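Local coordinates for HpcE (Thermus thermophilus, PDB 1WZO), which probably isomerises 2-hydroxyhepta-2,4-diene-1,7-dioate, a step in bacterial breakdown of aromatic compounds, as a member of the fumarylacetoacetate hydrolase family, at residues B[74-79]-B[147-152]; B[95-100]-B[128-133]; B[99-104]-B[208-213]; B[107-112]-B[202-207]; B[124-129]-B[152-157]. All coordinates share one frame; numbering follows the deposited sequence. Where two conformers were deposited one is given.

Contact 1. Residues B[74-79]-B[147-152]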
# COMPACT_ATOMS: atom_id res chain seq x y z
N PRO B 74 8.74 9.84 12.03
CA PRO B 74 7.52 9.17 11.57
C PRO B 74 7.01 9.73 10.26
O PRO B 74 7.20 10.91 9.97
CB PRO B 74 6.54 9.40 12.72
CG PRO B 74 6.95 10.73 13.23
CD PRO B 74 8.46 10.64 13.24
N ASN B 75 6.35 8.89 9.46
CA ASN B 75 5.81 9.35 8.19
C ASN B 75 4.77 10.45 8.43
O ASN B 75 4.52 11.27 7.55
CB ASN B 75 5.19 8.18 7.42
CG ASN B 75 6.25 7.26 6.80
OD1 ASN B 75 5.95 6.15 6.37
ND2 ASN B 75 7.49 7.73 6.74
N THR B 76 4.19 10.49 9.63
CA THR B 76 3.21 11.52 9.94
C THR B 76 3.84 12.91 10.12
O THR B 76 3.13 13.91 10.22
CB THR B 76 2.36 11.17 11.20
OG1 THR B 76 3.20 10.55 12.18
CG2 THR B 76 1.22 10.22 10.83
N SER B 77 5.17 12.98 10.17
CA SER B 77 5.83 14.28 10.26
C SER B 77 5.99 14.86 8.85
O SER B 77 6.17 16.06 8.68
CB SER B 77 7.22 14.16 10.92
OG SER B 77 8.07 13.26 10.22
N LEU B 78 5.92 14.00 7.84
CA LEU B 78 6.09 14.44 6.45
C LEU B 78 5.15 15.56 6.02
O LEU B 78 3.95 15.55 6.31
CB LEU B 78 5.96 13.26 5.49
CG LEU B 78 7.11 12.25 5.53
CD1 LEU B 78 6.67 10.94 4.87
CD2 LEU B 78 8.34 12.83 4.83
N LEU B 79 5.71 16.54 5.32
CA LEU B 79 4.96 17.68 4.84
C LEU B 79 5.50 18.09 3.48
O LEU B 79 6.71 18.13 3.27
CB LEU B 79 5.11 18.85 5.82
CG LEU B 79 4.24 20.08 5.55
CD1 LEU B 79 2.77 19.78 5.90
CD2 LEU B 79 4.75 21.25 6.40
N GLY B 147 9.47 13.98 16.26
CA GLY B 147 8.44 13.29 15.50
C GLY B 147 7.03 13.83 15.49
O GLY B 147 6.07 13.08 15.28
N ARG B 148 6.89 15.14 15.69
CA ARG B 148 5.58 15.78 15.69
C ARG B 148 5.01 15.93 14.28
O ARG B 148 5.75 16.02 13.31
CB ARG B 148 5.69 17.16 16.35
CG ARG B 148 6.47 17.16 17.66
CD ARG B 148 6.56 18.56 18.25
NE ARG B 148 5.29 18.99 18.84
CZ ARG B 148 4.84 18.59 20.03
NH1 ARG B 148 5.55 17.75 20.76
NH2 ARG B 148 3.68 19.03 20.48
N ASP B 149 3.68 15.96 14.18
CA ASP B 149 3.03 16.15 12.88
C ASP B 149 3.57 17.43 12.21
O ASP B 149 3.72 18.47 12.87
CB ASP B 149 1.51 16.27 13.03
CG ASP B 149 0.84 14.94 13.40
OD1 ASP B 149 1.51 13.88 13.39
OD2 ASP B 149 -0.37 14.97 13.70
N THR B 150 3.87 17.33 10.92
CA THR B 150 4.39 18.41 10.08
C THR B 150 5.84 18.80 10.32
O THR B 150 6.32 19.76 9.71
CB THR B 150 3.56 19.73 10.17
OG1 THR B 150 3.87 20.43 11.39
CG2 THR B 150 2.07 19.45 10.09
N PHE B 151 6.55 18.07 11.18
CA PHE B 151 7.94 18.42 11.44
C PHE B 151 8.97 17.91 10.45
O PHE B 151 10.17 17.92 10.73
CB PHE B 151 8.34 18.02 12.87
CG PHE B 151 8.19 19.14 13.88
CD1 PHE B 151 9.05 19.24 14.96
CD2 PHE B 151 7.20 20.11 13.71
CE1 PHE B 151 8.94 20.29 15.88
CE2 PHE B 151 7.08 21.17 14.62
CZ PHE B 151 7.95 21.26 15.71
N LEU B 152 8.52 17.45 9.28
CA LEU B 152 9.47 17.01 8.27
C LEU B 152 9.12 17.43 6.85
O LEU B 152 8.71 16.61 6.02
CB LEU B 152 9.70 15.48 8.31
CG LEU B 152 10.80 15.01 7.35
CD1 LEU B 152 12.08 15.81 7.61
CD2 LEU B 152 11.07 13.50 7.54
O HOH W 1 4.04 12.75 13.37
O HOH W 2 2.61 16.15 8.49

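Contact 2. Residues B[95-100]-B[128-133]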
# COMPACT_ATOMS: atom_id res chain seq x y z
N HIS B 95 13.50 24.94 16.13
CA HIS B 95 14.53 25.18 15.12
C HIS B 95 14.34 24.38 13.84
O HIS B 95 13.85 23.24 13.87
CB HIS B 95 15.90 24.81 15.68
CG HIS B 95 16.33 25.66 16.84
ND1 HIS B 95 17.28 26.65 16.73
CD2 HIS B 95 15.94 25.66 18.14
CE1 HIS B 95 17.46 27.23 17.90
NE2 HIS B 95 16.66 26.65 18.77
N TYR B 96 14.72 24.97 12.71
CA TYR B 96 14.66 24.27 11.44
C TYR B 96 16.01 23.58 11.35
O TYR B 96 16.93 23.92 12.11
CB TYR B 96 14.49 25.26 10.26
CG TYR B 96 15.73 26.10 9.98
CD1 TYR B 96 16.89 25.53 9.46
CD2 TYR B 96 15.76 27.46 10.30
CE1 TYR B 96 18.06 26.28 9.28
CE2 TYR B 96 16.93 28.22 10.12
CZ TYR B 96 18.07 27.62 9.62
OH TYR B 96 19.23 28.35 9.48
N GLU B 97 16.14 22.62 10.45
CA GLU B 97 17.41 21.93 10.25
C GLU B 97 17.49 21.55 8.77
O GLU B 97 16.79 20.65 8.32
CB GLU B 97 17.53 20.66 11.13
CG GLU B 97 17.76 20.96 12.61
CD GLU B 97 18.20 19.75 13.42
OE1 GLU B 97 18.45 19.90 14.64
OE2 GLU B 97 18.29 18.64 12.86
N VAL B 98 18.33 22.26 8.01
CA VAL B 98 18.45 21.96 6.59
C VAL B 98 19.37 20.75 6.40
O VAL B 98 20.52 20.75 6.82
CB VAL B 98 18.99 23.20 5.78
CG1 VAL B 98 20.32 23.66 6.33
CG2 VAL B 98 19.09 22.84 4.31
N GLU B 99 18.84 19.71 5.77
CA GLU B 99 19.62 18.50 5.57
C GLU B 99 19.44 17.86 4.21
O GLU B 99 18.36 17.92 3.62
CB GLU B 99 19.27 17.46 6.65
CG GLU B 99 19.09 18.03 8.05
CD GLU B 99 19.02 16.96 9.13
OE1 GLU B 99 18.93 15.76 8.80
OE2 GLU B 99 19.05 17.33 10.32
N LEU B 100 20.51 17.25 3.72
CA LEU B 100 20.46 16.53 2.46
C LEU B 100 19.75 15.22 2.79
O LEU B 100 20.14 14.52 3.73
CB LEU B 100 21.87 16.23 1.95
CG LEU B 100 21.97 15.32 0.72
CD1 LEU B 100 21.36 16.01 -0.49
CD2 LEU B 100 23.44 14.98 0.47
N ASP B 128 14.47 19.09 8.95
CA ASP B 128 14.32 18.22 10.12
C ASP B 128 14.13 19.06 11.39
O ASP B 128 15.03 19.19 12.21
CB ASP B 128 15.56 17.32 10.23
CG ASP B 128 15.54 16.42 11.45
OD1 ASP B 128 14.45 15.96 11.83
OD2 ASP B 128 16.62 16.18 12.02
N LEU B 129 12.93 19.60 11.53
CA LEU B 129 12.59 20.46 12.66
C LEU B 129 12.69 19.79 14.02
O LEU B 129 12.58 18.56 14.16
CB LEU B 129 11.19 21.05 12.47
CG LEU B 129 11.06 22.09 11.34
CD1 LEU B 129 9.92 21.72 10.39
CD2 LEU B 129 10.81 23.47 11.95
N VAL B 130 12.92 20.60 15.04
CA VAL B 130 13.03 20.10 16.39
C VAL B 130 12.53 21.14 17.38
O VAL B 130 12.70 22.34 17.18
CB VAL B 130 14.50 19.73 16.75
CG1 VAL B 130 15.41 20.96 16.58
CG2 VAL B 130 14.58 19.24 18.19
N ALA B 131 11.87 20.66 18.43
CA ALA B 131 11.39 21.55 19.49
C ALA B 131 12.32 21.23 20.66
O ALA B 131 12.10 20.26 21.40
CB ALA B 131 9.95 21.23 19.84
N ARG B 132 13.36 22.03 20.80
CA ARG B 132 14.34 21.81 21.86
C ARG B 132 13.77 21.82 23.27
O ARG B 132 14.38 21.27 24.19
CB ARG B 132 15.49 22.83 21.73
CG ARG B 132 16.31 22.61 20.47
CD ARG B 132 17.61 23.40 20.48
NE ARG B 132 18.45 23.08 19.32
CZ ARG B 132 18.93 21.87 19.04
NH1 ARG B 132 18.67 20.85 19.84
NH2 ARG B 132 19.69 21.69 17.97
N ASP B 133 12.59 22.42 23.43
CA ASP B 133 11.93 22.47 24.74
C ASP B 133 11.74 21.05 25.25
O ASP B 133 11.81 20.80 26.46
CB ASP B 133 10.53 23.09 24.63
CG ASP B 133 10.55 24.52 24.15
OD1 ASP B 133 11.05 24.78 23.03
OD2 ASP B 133 10.06 25.39 24.89

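Contact 3. Residues B[99-104]-B[208-213]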
# COMPACT_ATOMS: atom_id res chain seq x y z
N GLU B 99 18.84 19.71 5.77
CA GLU B 99 19.62 18.50 5.57
C GLU B 99 19.44 17.86 4.21
O GLU B 99 18.36 17.92 3.62
CB GLU B 99 19.27 17.46 6.65
CG GLU B 99 19.09 18.03 8.05
CD GLU B 99 19.02 16.96 9.13
OE1 GLU B 99 18.93 15.76 8.80
OE2 GLU B 99 19.05 17.33 10.32
N LEU B 100 20.51 17.25 3.72
CA LEU B 100 20.46 16.53 2.46
C LEU B 100 19.75 15.22 2.79
O LEU B 100 20.14 14.52 3.73
CB LEU B 100 21.87 16.23 1.95
CG LEU B 100 21.97 15.32 0.72
CD1 LEU B 100 21.36 16.01 -0.49
CD2 LEU B 100 23.44 14.98 0.47
N ALA B 101 18.72 14.90 2.02
CA ALA B 101 17.96 13.66 2.21
C ALA B 101 18.31 12.69 1.09
O ALA B 101 18.28 13.06 -0.09
CB ALA B 101 16.46 13.95 2.21
N VAL B 102 18.66 11.46 1.46
CA VAL B 102 19.04 10.44 0.50
C VAL B 102 17.93 9.41 0.34
O VAL B 102 17.44 8.86 1.33
CB VAL B 102 20.32 9.72 0.97
CG1 VAL B 102 20.78 8.70 -0.06
CG2 VAL B 102 21.41 10.75 1.26
N VAL B 103 17.54 9.16 -0.90
CA VAL B 103 16.47 8.21 -1.19
C VAL B 103 17.01 6.90 -1.74
O VAL B 103 17.68 6.87 -2.77
CB VAL B 103 15.48 8.81 -2.21
CG1 VAL B 103 14.26 7.90 -2.36
CG2 VAL B 103 15.06 10.21 -1.75
N VAL B 104 16.73 5.81 -1.03
CA VAL B 104 17.19 4.48 -1.42
C VAL B 104 16.45 3.99 -2.67
O VAL B 104 15.24 4.12 -2.77
CB VAL B 104 16.98 3.47 -0.27
CG1 VAL B 104 17.39 2.08 -0.70
CG2 VAL B 104 17.81 3.90 0.95
N TYR B 208 12.77 3.64 -1.57
CA TYR B 208 12.01 4.76 -1.04
C TYR B 208 12.19 5.03 0.45
O TYR B 208 11.55 5.93 1.00
CB TYR B 208 10.53 4.64 -1.42
CG TYR B 208 10.35 4.73 -2.92
CD1 TYR B 208 9.92 3.64 -3.66
CD2 TYR B 208 10.71 5.90 -3.61
CE1 TYR B 208 9.86 3.69 -5.06
CE2 TYR B 208 10.65 5.96 -5.00
CZ TYR B 208 10.23 4.85 -5.72
OH TYR B 208 10.18 4.90 -7.10
N ASP B 209 13.07 4.27 1.09
CA ASP B 209 13.37 4.54 2.50
C ASP B 209 14.22 5.81 2.40
O ASP B 209 14.85 6.06 1.37
CB ASP B 209 14.18 3.41 3.13
CG ASP B 209 13.30 2.26 3.62
OD1 ASP B 209 12.06 2.41 3.59
OD2 ASP B 209 13.85 1.22 4.03
N VAL B 210 14.26 6.59 3.48
CA VAL B 210 15.01 7.85 3.44
C VAL B 210 16.02 8.03 4.57
O VAL B 210 15.75 7.67 5.72
CB VAL B 210 14.03 9.06 3.49
CG1 VAL B 210 14.80 10.38 3.54
CG2 VAL B 210 13.10 9.01 2.28
N LEU B 211 17.17 8.59 4.22
CA LEU B 211 18.22 8.86 5.19
C LEU B 211 18.43 10.36 5.27
O LEU B 211 18.68 11.01 4.24
CB LEU B 211 19.53 8.18 4.78
CG LEU B 211 20.80 8.60 5.54
CD1 LEU B 211 20.70 8.20 7.01
CD2 LEU B 211 22.02 7.95 4.89
N LEU B 212 18.31 10.92 6.47
CA LEU B 212 18.52 12.34 6.70
C LEU B 212 19.96 12.39 7.20
O LEU B 212 20.32 11.70 8.16
CB LEU B 212 17.55 12.87 7.77
CG LEU B 212 16.07 12.65 7.44
CD1 LEU B 212 15.21 13.23 8.56
CD2 LEU B 212 15.74 13.32 6.11
N THR B 213 20.78 13.22 6.57
CA THR B 213 22.19 13.27 6.90
C THR B 213 22.69 14.26 7.95
O THR B 213 23.90 14.37 8.17
CB THR B 213 23.00 13.44 5.60
OG1 THR B 213 22.57 14.62 4.92
CG2 THR B 213 22.77 12.22 4.69
O HOH W 3 23.13 17.17 5.55

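Contact 4. Residues B[107-112]-B[202-207]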
# COMPACT_ATOMS: atom_id res chain seq x y z
N PRO B 107 17.07 -2.51 -2.66
CA PRO B 107 17.19 -3.14 -1.34
C PRO B 107 18.64 -3.20 -0.88
O PRO B 107 19.52 -3.67 -1.61
CB PRO B 107 16.59 -4.52 -1.56
CG PRO B 107 15.55 -4.27 -2.60
CD PRO B 107 16.29 -3.36 -3.57
N MET B 108 18.89 -2.75 0.35
CA MET B 108 20.22 -2.74 0.92
C MET B 108 20.35 -3.54 2.21
O MET B 108 19.61 -3.31 3.16
CB MET B 108 20.67 -1.30 1.22
CG MET B 108 20.63 -0.33 0.05
SD MET B 108 21.25 1.30 0.57
CE MET B 108 23.02 1.04 0.41
N LYS B 109 21.28 -4.48 2.22
CA LYS B 109 21.57 -5.29 3.40
C LYS B 109 23.03 -5.69 3.29
O LYS B 109 23.44 -6.32 2.31
CB LYS B 109 20.69 -6.54 3.46
CG LYS B 109 20.88 -7.34 4.76
CD LYS B 109 20.55 -6.49 5.98
CE LYS B 109 20.86 -7.21 7.30
NZ LYS B 109 19.95 -8.36 7.55
N ARG B 110 23.82 -5.28 4.29
CA ARG B 110 25.25 -5.56 4.34
C ARG B 110 25.99 -5.02 3.12
O ARG B 110 26.83 -5.70 2.53
CB ARG B 110 25.50 -7.06 4.48
CG ARG B 110 24.97 -7.64 5.78
CD ARG B 110 25.33 -9.11 5.93
NE ARG B 110 24.74 -9.70 7.13
CZ ARG B 110 24.99 -9.28 8.37
NH1 ARG B 110 25.82 -8.26 8.58
NH2 ARG B 110 24.40 -9.88 9.40
N VAL B 111 25.66 -3.79 2.73
CA VAL B 111 26.30 -3.15 1.59
C VAL B 111 27.56 -2.44 2.08
O VAL B 111 27.53 -1.76 3.11
CB VAL B 111 25.36 -2.11 0.94
CG1 VAL B 111 26.08 -1.36 -0.19
CG2 VAL B 111 24.12 -2.80 0.42
N ARG B 112 28.66 -2.61 1.36
CA ARG B 112 29.91 -1.96 1.74
C ARG B 112 29.85 -0.50 1.31
O ARG B 112 29.20 -0.17 0.32
CB ARG B 112 31.09 -2.66 1.06
CG ARG B 112 31.19 -4.15 1.35
CD ARG B 112 32.13 -4.83 0.36
NE ARG B 112 32.05 -6.28 0.46
CZ ARG B 112 32.55 -7.12 -0.45
NH1 ARG B 112 33.16 -6.65 -1.53
NH2 ARG B 112 32.42 -8.43 -0.28
N PHE B 202 22.71 -4.01 9.73
CA PHE B 202 21.77 -4.69 10.62
C PHE B 202 20.29 -4.47 10.25
O PHE B 202 19.42 -5.19 10.73
CB PHE B 202 22.00 -4.23 12.07
CG PHE B 202 21.69 -2.78 12.31
CD1 PHE B 202 20.37 -2.36 12.54
CD2 PHE B 202 22.69 -1.82 12.29
CE1 PHE B 202 20.08 -1.01 12.74
CE2 PHE B 202 22.41 -0.47 12.49
CZ PHE B 202 21.10 -0.06 12.72
N MET B 203 20.03 -3.49 9.39
CA MET B 203 18.66 -3.16 9.00
C MET B 203 18.52 -3.11 7.48
O MET B 203 19.23 -2.36 6.82
CB MET B 203 18.28 -1.80 9.58
CG MET B 203 16.87 -1.33 9.25
SD MET B 203 16.56 0.38 9.74
CE MET B 203 16.95 0.33 11.49
N THR B 204 17.59 -3.89 6.93
CA THR B 204 17.37 -3.88 5.49
C THR B 204 16.69 -2.58 5.04
O THR B 204 15.61 -2.25 5.52
CB THR B 204 16.49 -5.06 5.05
OG1 THR B 204 17.13 -6.29 5.39
CG2 THR B 204 16.25 -5.03 3.54
N LEU B 205 17.34 -1.84 4.15
CA LEU B 205 16.74 -0.60 3.65
C LEU B 205 16.06 -0.96 2.34
O LEU B 205 16.62 -1.66 1.50
CB LEU B 205 17.79 0.49 3.43
CG LEU B 205 18.53 0.95 4.69
CD1 LEU B 205 19.54 2.02 4.33
CD2 LEU B 205 17.53 1.48 5.71
N GLU B 206 14.83 -0.48 2.16
CA GLU B 206 14.06 -0.79 0.97
C GLU B 206 13.91 0.43 0.08
O GLU B 206 14.11 1.56 0.54
CB GLU B 206 12.68 -1.32 1.39
CG GLU B 206 12.76 -2.43 2.44
CD GLU B 206 11.41 -2.82 3.01
OE1 GLU B 206 10.60 -1.92 3.31
OE2 GLU B 206 11.17 -4.03 3.18
N PRO B 207 13.56 0.23 -1.20
CA PRO B 207 13.38 1.36 -2.12
C PRO B 207 12.40 2.37 -1.50
O PRO B 207 11.36 2.00 -0.97
CB PRO B 207 12.81 0.71 -3.37
CG PRO B 207 13.50 -0.64 -3.38
CD PRO B 207 13.39 -1.05 -1.91

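Contact 5. Residues B[124-129]-B[152-157]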
# COMPACT_ATOMS: atom_id res chain seq x y z
N THR B 124 16.90 14.79 -2.19
CA THR B 124 15.90 15.84 -2.02
C THR B 124 16.32 16.65 -0.81
O THR B 124 17.36 16.37 -0.19
CB THR B 124 14.47 15.25 -1.83
OG1 THR B 124 13.52 16.32 -1.91
CG2 THR B 124 14.33 14.55 -0.48
N ILE B 125 15.54 17.68 -0.49
CA ILE B 125 15.83 18.54 0.65
C ILE B 125 14.88 18.20 1.80
O ILE B 125 13.71 17.87 1.57
CB ILE B 125 15.62 20.03 0.30
CG1 ILE B 125 16.47 20.42 -0.91
CG2 ILE B 125 15.95 20.90 1.51
CD1 ILE B 125 16.06 21.75 -1.52
N ALA B 126 15.38 18.30 3.02
CA ALA B 126 14.56 18.03 4.20
C ALA B 126 14.75 19.13 5.23
O ALA B 126 15.83 19.70 5.36
CB ALA B 126 14.94 16.68 4.82
N ASN B 127 13.68 19.43 5.95
CA ASN B 127 13.72 20.40 7.03
C ASN B 127 13.42 19.54 8.27
O ASN B 127 12.26 19.27 8.57
CB ASN B 127 12.65 21.47 6.85
CG ASN B 127 12.80 22.59 7.85
OD1 ASN B 127 13.48 22.44 8.87
ND2 ASN B 127 12.16 23.73 7.58
N ASP B 128 14.47 19.09 8.95
CA ASP B 128 14.32 18.22 10.12
C ASP B 128 14.13 19.06 11.39
O ASP B 128 15.03 19.19 12.21
CB ASP B 128 15.56 17.32 10.23
CG ASP B 128 15.54 16.42 11.45
OD1 ASP B 128 14.45 15.96 11.83
OD2 ASP B 128 16.62 16.18 12.02
N LEU B 129 12.93 19.60 11.53
CA LEU B 129 12.59 20.46 12.66
C LEU B 129 12.69 19.79 14.02
O LEU B 129 12.58 18.56 14.16
CB LEU B 129 11.19 21.05 12.47
CG LEU B 129 11.06 22.09 11.34
CD1 LEU B 129 9.92 21.72 10.39
CD2 LEU B 129 10.81 23.47 11.95
N LEU B 152 8.52 17.45 9.28
CA LEU B 152 9.47 17.01 8.27
C LEU B 152 9.12 17.43 6.85
O LEU B 152 8.71 16.61 6.02
CB LEU B 152 9.70 15.48 8.31
CG LEU B 152 10.80 15.01 7.35
CD1 LEU B 152 12.08 15.81 7.61
CD2 LEU B 152 11.07 13.50 7.54
N PRO B 153 9.22 18.73 6.56
CA PRO B 153 8.92 19.15 5.19
C PRO B 153 9.91 18.36 4.32
O PRO B 153 11.04 18.12 4.74
CB PRO B 153 9.24 20.64 5.22
CG PRO B 153 8.77 21.03 6.61
CD PRO B 153 9.28 19.89 7.47
N LEU B 154 9.49 17.93 3.14
CA LEU B 154 10.37 17.15 2.29
C LEU B 154 10.08 17.41 0.82
O LEU B 154 8.93 17.31 0.38
CB LEU B 154 10.21 15.65 2.58
CG LEU B 154 11.19 14.68 1.91
CD1 LEU B 154 12.53 14.76 2.62
CD2 LEU B 154 10.66 13.25 1.96
N GLY B 155 11.12 17.74 0.07
CA GLY B 155 10.95 18.00 -1.35
C GLY B 155 11.70 19.25 -1.79
O GLY B 155 12.70 19.62 -1.18
N PRO B 156 11.22 19.93 -2.85
CA PRO B 156 10.02 19.54 -3.59
C PRO B 156 10.25 18.46 -4.64
O PRO B 156 9.29 17.91 -5.19
CB PRO B 156 9.56 20.86 -4.21
CG PRO B 156 10.85 21.59 -4.45
CD PRO B 156 11.62 21.31 -3.17
N PHE B 157 11.51 18.12 -4.89
CA PHE B 157 11.80 17.13 -5.92
C PHE B 157 12.59 15.90 -5.50
O PHE B 157 13.28 15.90 -4.48
CB PHE B 157 12.60 17.77 -7.06
CG PHE B 157 12.07 19.10 -7.51
CD1 PHE B 157 12.77 20.27 -7.24
CD2 PHE B 157 10.88 19.18 -8.22
CE1 PHE B 157 12.30 21.50 -7.66
CE2 PHE B 157 10.40 20.41 -8.65
CZ PHE B 157 11.11 21.58 -8.37

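Contact 1. Residues B[74-79]-B[147-152]
Leu78 lies alongside Leu152, the two side chains pointing the same way and meeting CD2 to CD2 at 3.9 Å. Leu152 CG is anti to the backbone N (chi1 -174°), which lays its CD2 beside that of Leu78. They sit at a parallel beta bridge, where the short strand 78-79 joins the start of strand 152-159 in the fumarylacetoacetate hydrolase fold. The chain reaches this bridge through a type II beta turn from Arg148 to Phe151, while a 3-10 segment at 75-77 delivers the other partner. At the far end the Pro74 ring rests on Gly147, its CG 3.2 Å from Gly147 O. Gly147 has no side chain, which lets the ring come in this close; Pro74 CD and Gly147 CA are in tight contact. Between these ends the polar groups meet through water. One molecule takes the hydrogen of Thr76 OG1 and gives its own to Gly147 O and to Asp149 OD1; the water oxygen lies 2.8 Å from Asp149 OD1. The threonine and the aspartate, which approach each other at a slant, are thus bridged. A second water donates to the carbonyls of Thr76 and Leu78. Asp149 OD2 pairs with Lys109 and Thr204 of the second subunit and with Arg11 of the third, so one aspartate serves both this loop and the subunit interfaces. Two backbone bonds close the bridge. Leu152 N gives to Ser77 O at 2.8 Å, and Leu79 N gives to Leu152 O, standing 58° out of the plane of that carbonyl.

Contact 2. Residues B[95-100]-B[128-133]
Glu97 and Asp128 run side by side and bring their carboxylates together, OE2 of Glu97 lying 3.1 Å from OD2 of Asp128 with their planes 84° apart. Glu97 CG, anti to the carbonyl carbon (chi1 -73°), starts an extended chain that carries the carboxylate alongside Asp128; CG lies 3.3 Å from Asp128 O, with CD close by. Glu99 joins them, its OE2 3.2 Å from the same Asp128 OD2. Three such neighbouring acidic groups are consistent with the carboxylate cluster that holds a divalent metal ion in enzymes of this family. Lys146 and Lys73, which form salt bridges to OD2 and OD1 of Asp128, probably offset part of this negative charge. Glu97 OE1 faces Arg132 NH2 at 4.0 Å, a long ion pair in which no N-H points at the oxygen. An alanine at Glu97 would probably leave Arg132 without this countercharge and open a gap beside Asp128 O where CG and CD had been. Arg132 in turn lays its NE over one face of the His95 ring, 3.8 Å above the plane and toward the rim. The backbone positions these groups: His95 and Val130 form an antiparallel hydrogen-bonded pair, and Asp128 N donates to Glu97 O at 2.9 Å. Farther out, Ser220 binds His95 ND1. The contact joins strands 94-104 and 120-131, with Met228 of strand 227-232 against Tyr96 and Leu129, and helix 143-146 bringing in Lys146.

Contact 3. Residues B[99-104]-B[208-213]
The Tyr208 ring is approached obliquely by Val103 CG1, which comes within 4.3 Å of its CD2, and Leu121 of strand 120-131 touches the Tyr208 side chain. A second flat group, the Glu99 carboxylate, has OE1 3.4 Å from Leu212 CB, the two side chains crossing at about a right angle; a weak bond from Gly214 N also reaches this oxygen. Between them the strands pair. Val102 and Leu211 exchange two backbone bonds, Val102 N to Leu211 O being 2.8 Å long and close to straight at 174°, and Tyr208 N bonds to Val104 O at the Val104 end. At the Leu100 end Leu100 O is gripped twice by Thr213, from its N and from its OG1 at 2.7 Å. The hydroxyl lies between the backbone N and the carbonyl carbon (chi1 58°), which aims it at that carbonyl, and a water donates to it in turn. Ala101, Val103, Val210 and Leu212 line one side, where Ala101 CB lies 4.0 Å from Leu212 CD2 and Phe41 and Ile46 add to the packing. Val102 and Leu211 line the other, against helix 192-200. Strand 210-212 thus pairs antiparallel with 94-104 and parallel with 46-50, a mixed pairing in the core of the fumarylacetoacetate hydrolase fold.

Contact 4. Residues B[107-112]-B[202-207]
Met108 and Leu205 form a single antiparallel hydrogen-bonded bridge between two loops, with Met108 N to Leu205 O at 2.8 Å and a matching bond from Leu205 N to Met108 O. The side chains of this pair cross obliquely, CB to CB at 4.0 Å. Met108 CG is anti to the carbonyl carbon (chi1 -56°) and the chain runs extended to SD, 4.2 Å from Leu205 CD1. Leu196 of helix 192-200 lies against both of them and Tyr119 packs on the methionine, so the bridge has an apolar backing. To one end, two proline rings meet: Pro107 CD is 3.9 Å from Pro207 CG. To the other, Lys109 crosses Thr204 at about a right angle, its CD 3.5 Å from Thr204 OG1. The lysine chain leaves with CG anti to the backbone N (chi1 -175°) and bends at its second and fourth torsions, passing the threonine with its methylenes while its ammonium goes on to the interface. There Lys109 NZ forms a salt bridge, and Thr204 OG1 a hydrogen bond, with the same oxygen, OD2 of Asp149 of the second subunit. The fourth subunit also packs here, with its Arg11 on Thr204. The chemistry therefore divides in two: two backbone bonds and the packing of methionine, leucine and proline join the loops, whereas the lysine and threonine, crossing one another, present a charge and a hydroxyl to a carboxylate of a neighbouring subunit.

Contact 5. Residues B[124-129]-B[152-157]
Thr124 starts an antiparallel pairing of strands 120-131 and 152-159, near the centre of the fumarylacetoacetate hydrolase fold. Its OG1, anti to the backbone N (chi1 -170°), donates to Phe157 O at 2.6 Å, while its CG2 crosses to Leu154 CD1 at 3.6 Å. A valine here would probably leave the Phe157 carbonyl without its hydroxyl donor. This bond lies close to the corner at Pro156, which follows a cis peptide. Ile125 comes next, its carbonyl accepting from Gly155 N at 3.0 Å; its side chain goes to the opposite side, against Leu230 and Ile232. Ala126 pairs with Leu154 in the non-hydrogen-bonded manner, and its CB is met by Leu154 CD1 at 3.8 Å and by Leu152 CD1, so two leucines close over one small methyl. Asn127 N donates to Pro153 O at 3.2 Å, and its side-chain OD1 receives Glu97 N of the strand on the other side. Asp128 is the centre of an inverse gamma turn, which interrupts the strand and is closed by a weak bond from Leu129 N to Asn127 O. Leu129 crosses the Pro153 ring at about a right angle, with its CD1 3.5 Å from Pro153 CD.

Overall arrangement
Contacts 2, 3 and 5 share strands: 94-104 serves contacts 2 and 3, and 120-131 serves contacts 2 and 5, while Leu152 carries contact 5 on to contact 1. Contact 5, with its centre about 3 Å from that of the chain, and contact 3 are the deepest and mostly apolar. Contact 2 gathers carboxylates instead, at the end of the same strands. Contact 4, its centre about 20 Å from that of the chain, is peripheral but buried by neighbouring subunits; it is remote from contacts 1, 2 and 5 but touches contact 3 through Val104. Contacts 1 and 4 of one chain do not meet; across subunits they meet through polar groups.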